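Local coordinates for 4-hydroxy-tetrahydrodipicolinate synthase (PDB 2YXG), which probably catalyses the condensation of pyruvate with aspartate beta-semialdehyde to 4-hydroxy-tetrahydrodipicolinate, a step of lysine biosynthesis, and works as a homotetramer, at residues E112-H117 with V140-K145; K116-V121 with K148-E153. All coordinates share one frame; numbering follows the deposited sequence.

Contact 1 of 2, residues E112-H117 with V140-K145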
# COMPACT_ATOMS: atom_id res chain seq x y z
N GLU A 112 2.59 4.00 21.75
CA GLU A 112 2.73 4.06 23.21
C GLU A 112 2.93 2.65 23.74
O GLU A 112 3.75 2.40 24.66
CB GLU A 112 1.49 4.77 23.81
CG GLU A 112 1.50 5.02 25.33
CD GLU A 112 2.82 5.66 25.87
OE1 GLU A 112 3.45 6.54 25.19
OE2 GLU A 112 3.20 5.27 27.00
N GLY A 113 2.21 1.70 23.13
CA GLY A 113 2.39 0.26 23.44
C GLY A 113 3.81 -0.19 23.13
O GLY A 113 4.45 -0.85 23.93
N LEU A 114 4.31 0.22 21.98
CA LEU A 114 5.74 0.02 21.65
C LEU A 114 6.69 0.64 22.64
O LEU A 114 7.66 0.00 23.02
CB LEU A 114 6.07 0.53 20.23
CG LEU A 114 5.41 -0.20 19.04
CD1 LEU A 114 5.68 0.54 17.71
CD2 LEU A 114 5.92 -1.66 18.94
N ARG A 115 6.46 1.90 23.02
CA ARG A 115 7.34 2.57 23.98
C ARG A 115 7.38 1.78 25.28
O ARG A 115 8.43 1.50 25.83
CB ARG A 115 6.90 4.02 24.20
CG ARG A 115 7.90 4.98 24.95
CD ARG A 115 7.19 6.31 25.43
NE ARG A 115 6.12 6.02 26.41
CZ ARG A 115 6.36 5.55 27.64
NH1 ARG A 115 7.62 5.38 28.06
NH2 ARG A 115 5.35 5.27 28.46
N LYS A 116 6.22 1.40 25.77
CA LYS A 116 6.11 0.72 27.06
C LYS A 116 6.77 -0.64 26.97
O LYS A 116 7.56 -1.02 27.83
CB LYS A 116 4.64 0.53 27.40
CG LYS A 116 3.93 1.70 28.08
CD LYS A 116 2.48 1.25 28.46
CE LYS A 116 1.90 2.11 29.54
NZ LYS A 116 1.23 3.33 28.98
N HIS A 117 6.43 -1.40 25.91
CA HIS A 117 7.14 -2.63 25.57
C HIS A 117 8.66 -2.48 25.62
O HIS A 117 9.31 -3.20 26.39
CB HIS A 117 6.69 -3.20 24.23
CG HIS A 117 7.38 -4.48 23.84
ND1 HIS A 117 8.51 -4.51 23.05
CD2 HIS A 117 7.08 -5.77 24.12
CE1 HIS A 117 8.87 -5.77 22.85
NE2 HIS A 117 8.03 -6.55 23.49
N VAL A 140 3.63 -3.15 11.81
CA VAL A 140 3.76 -1.92 12.56
C VAL A 140 5.05 -1.16 12.18
O VAL A 140 6.07 -1.74 11.78
CB VAL A 140 3.60 -2.25 14.06
CG1 VAL A 140 4.90 -2.89 14.65
CG2 VAL A 140 3.12 -1.05 14.81
N ASN A 141 4.99 0.16 12.26
CA ASN A 141 6.15 0.98 12.03
C ASN A 141 6.51 1.73 13.31
O ASN A 141 5.70 2.49 13.82
CB ASN A 141 5.91 1.96 10.87
CG ASN A 141 7.17 2.82 10.55
OD1 ASN A 141 8.28 2.28 10.43
ND2 ASN A 141 7.01 4.17 10.48
N LEU A 142 7.69 1.49 13.83
CA LEU A 142 8.18 2.26 14.97
C LEU A 142 8.62 3.65 14.51
O LEU A 142 9.58 3.79 13.76
CB LEU A 142 9.37 1.56 15.60
CG LEU A 142 10.12 2.23 16.78
CD1 LEU A 142 9.21 2.33 18.07
CD2 LEU A 142 11.34 1.46 17.05
N GLU A 143 7.92 4.68 14.97
CA GLU A 143 8.12 6.03 14.48
C GLU A 143 9.33 6.65 15.13
O GLU A 143 9.59 6.36 16.30
CB GLU A 143 6.89 6.88 14.74
CG GLU A 143 5.76 6.36 13.90
CD GLU A 143 4.41 7.03 14.16
OE1 GLU A 143 4.34 8.07 14.86
OE2 GLU A 143 3.41 6.53 13.63
N PRO A 144 10.04 7.53 14.37
CA PRO A 144 11.20 8.23 14.96
C PRO A 144 10.83 9.01 16.25
O PRO A 144 11.65 9.07 17.17
CB PRO A 144 11.72 9.13 13.80
CG PRO A 144 11.19 8.42 12.51
CD PRO A 144 9.81 7.89 12.96
N LYS A 145 9.60 9.53 16.38
CA LYS A 145 9.25 10.23 17.62
C LYS A 145 9.28 9.29 18.81
O LYS A 145 9.67 9.70 19.90
CB LYS A 145 7.88 10.95 17.57
CG LYS A 145 6.62 10.03 17.48
CD LYS A 145 5.31 10.91 17.54
CE LYS A 145 4.00 10.07 17.40
NZ LYS A 145 2.71 10.89 17.29

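Contact 2 of 2, residues K116-V121 with K148-E153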
# COMPACT_ATOMS: atom_id res chain seq x y z
N LYS A 116 6.22 1.40 25.77
CA LYS A 116 6.11 0.72 27.06
C LYS A 116 6.77 -0.64 26.97
O LYS A 116 7.56 -1.02 27.83
CB LYS A 116 4.64 0.53 27.40
CG LYS A 116 3.93 1.70 28.08
CD LYS A 116 2.48 1.25 28.46
CE LYS A 116 1.90 2.11 29.54
NZ LYS A 116 1.23 3.33 28.98
N HIS A 117 6.43 -1.40 25.91
CA HIS A 117 7.14 -2.63 25.57
C HIS A 117 8.66 -2.48 25.62
O HIS A 117 9.31 -3.20 26.39
CB HIS A 117 6.69 -3.20 24.23
CG HIS A 117 7.38 -4.48 23.84
ND1 HIS A 117 8.51 -4.51 23.05
CD2 HIS A 117 7.08 -5.77 24.12
CE1 HIS A 117 8.87 -5.77 22.85
NE2 HIS A 117 8.03 -6.55 23.49
N PHE A 118 9.23 -1.55 24.86
CA PHE A 118 10.73 -1.43 24.83
C PHE A 118 11.27 -0.86 26.15
O PHE A 118 12.39 -1.10 26.52
CB PHE A 118 11.27 -0.60 23.63
CG PHE A 118 11.11 -1.29 22.29
CD1 PHE A 118 11.71 -2.54 22.05
CD2 PHE A 118 10.36 -0.73 21.29
CE1 PHE A 118 11.56 -3.19 20.83
CE2 PHE A 118 10.23 -1.38 20.02
CZ PHE A 118 10.83 -2.59 19.81
N GLY A 119 10.44 -0.06 26.83
CA GLY A 119 10.76 0.47 28.16
C GLY A 119 10.98 -0.67 29.14
O GLY A 119 11.96 -0.66 29.88
N LYS A 120 10.09 -1.67 29.15
CA LYS A 120 10.25 -2.84 30.05
C LYS A 120 11.51 -3.63 29.70
O LYS A 120 12.20 -4.13 30.60
CB LYS A 120 9.01 -3.78 30.04
CG LYS A 120 7.65 -3.15 30.42
CD LYS A 120 7.46 -2.95 31.95
CE LYS A 120 6.87 -4.21 32.65
NZ LYS A 120 7.09 -4.31 34.17
N VAL A 121 11.80 -3.79 28.41
CA VAL A 121 13.03 -4.45 27.99
C VAL A 121 14.27 -3.68 28.52
O VAL A 121 15.17 -4.26 29.12
CB VAL A 121 13.09 -4.68 26.44
CG1 VAL A 121 14.41 -5.15 25.99
CG2 VAL A 121 11.97 -5.68 26.01
N LYS A 148 12.88 8.44 19.73
CA LYS A 148 13.48 9.59 20.42
C LYS A 148 13.13 9.61 21.92
O LYS A 148 14.03 9.78 22.76
CB LYS A 148 13.13 10.89 19.71
CG LYS A 148 13.65 12.22 20.39
CD LYS A 148 13.13 13.39 19.56
CE LYS A 148 13.91 14.69 19.83
NZ LYS A 148 13.44 15.31 21.09
N LEU A 149 11.85 9.39 22.27
CA LEU A 149 11.41 9.20 23.69
C LEU A 149 12.14 8.07 24.37
O LEU A 149 12.69 8.25 25.46
CB LEU A 149 9.88 8.98 23.81
CG LEU A 149 9.03 10.15 23.27
CD1 LEU A 149 7.54 9.78 23.14
CD2 LEU A 149 9.22 11.47 24.07
N LEU A 150 12.19 6.91 23.72
CA LEU A 150 12.99 5.77 24.25
C LEU A 150 14.43 6.12 24.63
O LEU A 150 14.89 5.85 25.76
CB LEU A 150 13.00 4.60 23.27
CG LEU A 150 11.63 3.89 23.29
CD1 LEU A 150 11.42 2.90 22.08
CD2 LEU A 150 11.48 3.21 24.62
N ALA A 151 15.14 6.70 23.66
CA ALA A 151 16.54 7.05 23.83
C ALA A 151 16.68 8.15 24.88
O ALA A 151 17.60 8.10 25.69
CB ALA A 151 17.15 7.50 22.51
N GLU A 152 15.78 9.13 24.87
CA GLU A 152 15.80 10.16 25.93
C GLU A 152 15.64 9.59 27.32
O GLU A 152 16.25 10.11 28.25
CB GLU A 152 14.80 11.30 25.67
CG GLU A 152 15.22 12.21 24.48
CD GLU A 152 14.15 13.22 24.02
OE1 GLU A 152 12.91 13.02 24.26
OE2 GLU A 152 14.59 14.24 23.37
N GLU A 153 14.85 8.50 27.47
CA GLU A 153 14.69 7.90 28.79
C GLU A 153 15.72 6.85 29.20
O GLU A 153 16.09 6.72 30.38
CB GLU A 153 13.30 7.29 28.97
CG GLU A 153 13.18 6.68 30.36
CD GLU A 153 11.75 6.55 30.90
OE1 GLU A 153 10.75 6.68 30.15
OE2 GLU A 153 11.65 6.28 32.12

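Contact 1 of 2, residues E112-H117 with V140-K145
L114 meets V140 and L142 through a single methyl, CD1, and the side-chain contacts are apolar. L114 CD1 lies 4.0 Å from L142 CD1 and 4.2 Å from V140 CG2, with L142 CA 4.1 Å from the same methyl. The L142 side chain sets off across the line to the helix, but with CG anti to the backbone N (chi1 176°) its CD1 swings back to meet the leucine at a slant. V140 presents the methyl that stands anti to its own N.

The polar links run beside this core. Q111, one residue ahead of segment 112-117, donates NE2 to N141 O and accepts the N-H of E143, the N-cap of helix 144-153. N133 adds bonds to N141 OD1 and L142 N, and N164 ND2 also donates to N141 OD1.

On the helix surface R115 grips the E112 carboxylate side-on: NE reaches OE1 at 3.0 Å (167°), and NH2 reaches the syn lone pair of OE2 at 2.6 Å. K116 NZ adds a weak bond to OE2, making a salt-bridge network.

The arrangement belongs to the C-terminal rim of a TIM barrel, where the start of one outer helix packs on the loop leading into helix 144-153.

Contact 2 of 2, residues K116-V121 with K148-E153
Helix-to-helix packing on the outside of a TIM barrel is what joins residues 116-121 to 148-153: both segments are helical, and they belong to 111-124 and 144-153, the outer helices before and after strand 129-133. The backbones come nearest at G119 and L150, whose CA atoms are 7.0 Å apart. The buried surface is modest, 109 Å² over both sides.

L150 is the residue that reaches across. Its CG stands anti to the carbonyl carbon (chi1 -74°), and both methyls press on F118 CB from the same side. CD1 sits 3.8 Å from F118 CB and 3.9 Å from F118 CD2, so it touches both the root of the side chain and the near ortho carbon of the ring, approaching the ring obliquely. CD2 takes the other branch, 3.9 Å from F118 CB and 4.1 Å from G119 N, which brings it against the helix backbone. F118 starts toward L150, but its ring then leads away from that helix.

On the side of helix 144-153 away from helix 111-124, K148 NZ and E152 OE2 form a salt bridge of 2.8 Å, one turn apart. OE2 is met on its syn side, with the ammonium 33° out of the carboxylate plane.

Inward, F118 and L150 both rest on L131 of strand 129-133, so the two helices share a footing on the barrel wall. Helix 81-94 flanks helix 111-124 through H117, K120 and V121, while K116 and K120 pack on L266 of a second subunit.

From the N terminus, the chain enters helix 111-124, which supplies the first segment of both contacts, then runs through strand 129-133 and helix 135-138. Contact 1 closes the first loop when 140-145 returns to 112-117. Contact 2 closes a longer one a turn or two later, as 148-153 meets 116-121. Both ends advance in the same order, so the loops overlap in a staggered way and neither nests inside the other; K116 and H117 are common to both. Together the contacts join helices 111-124 and 144-153 on the outside of strand 129-133. Their centres lie 9 Å apart, bridged by R115 O against L150 CD2 at 3.7 Å.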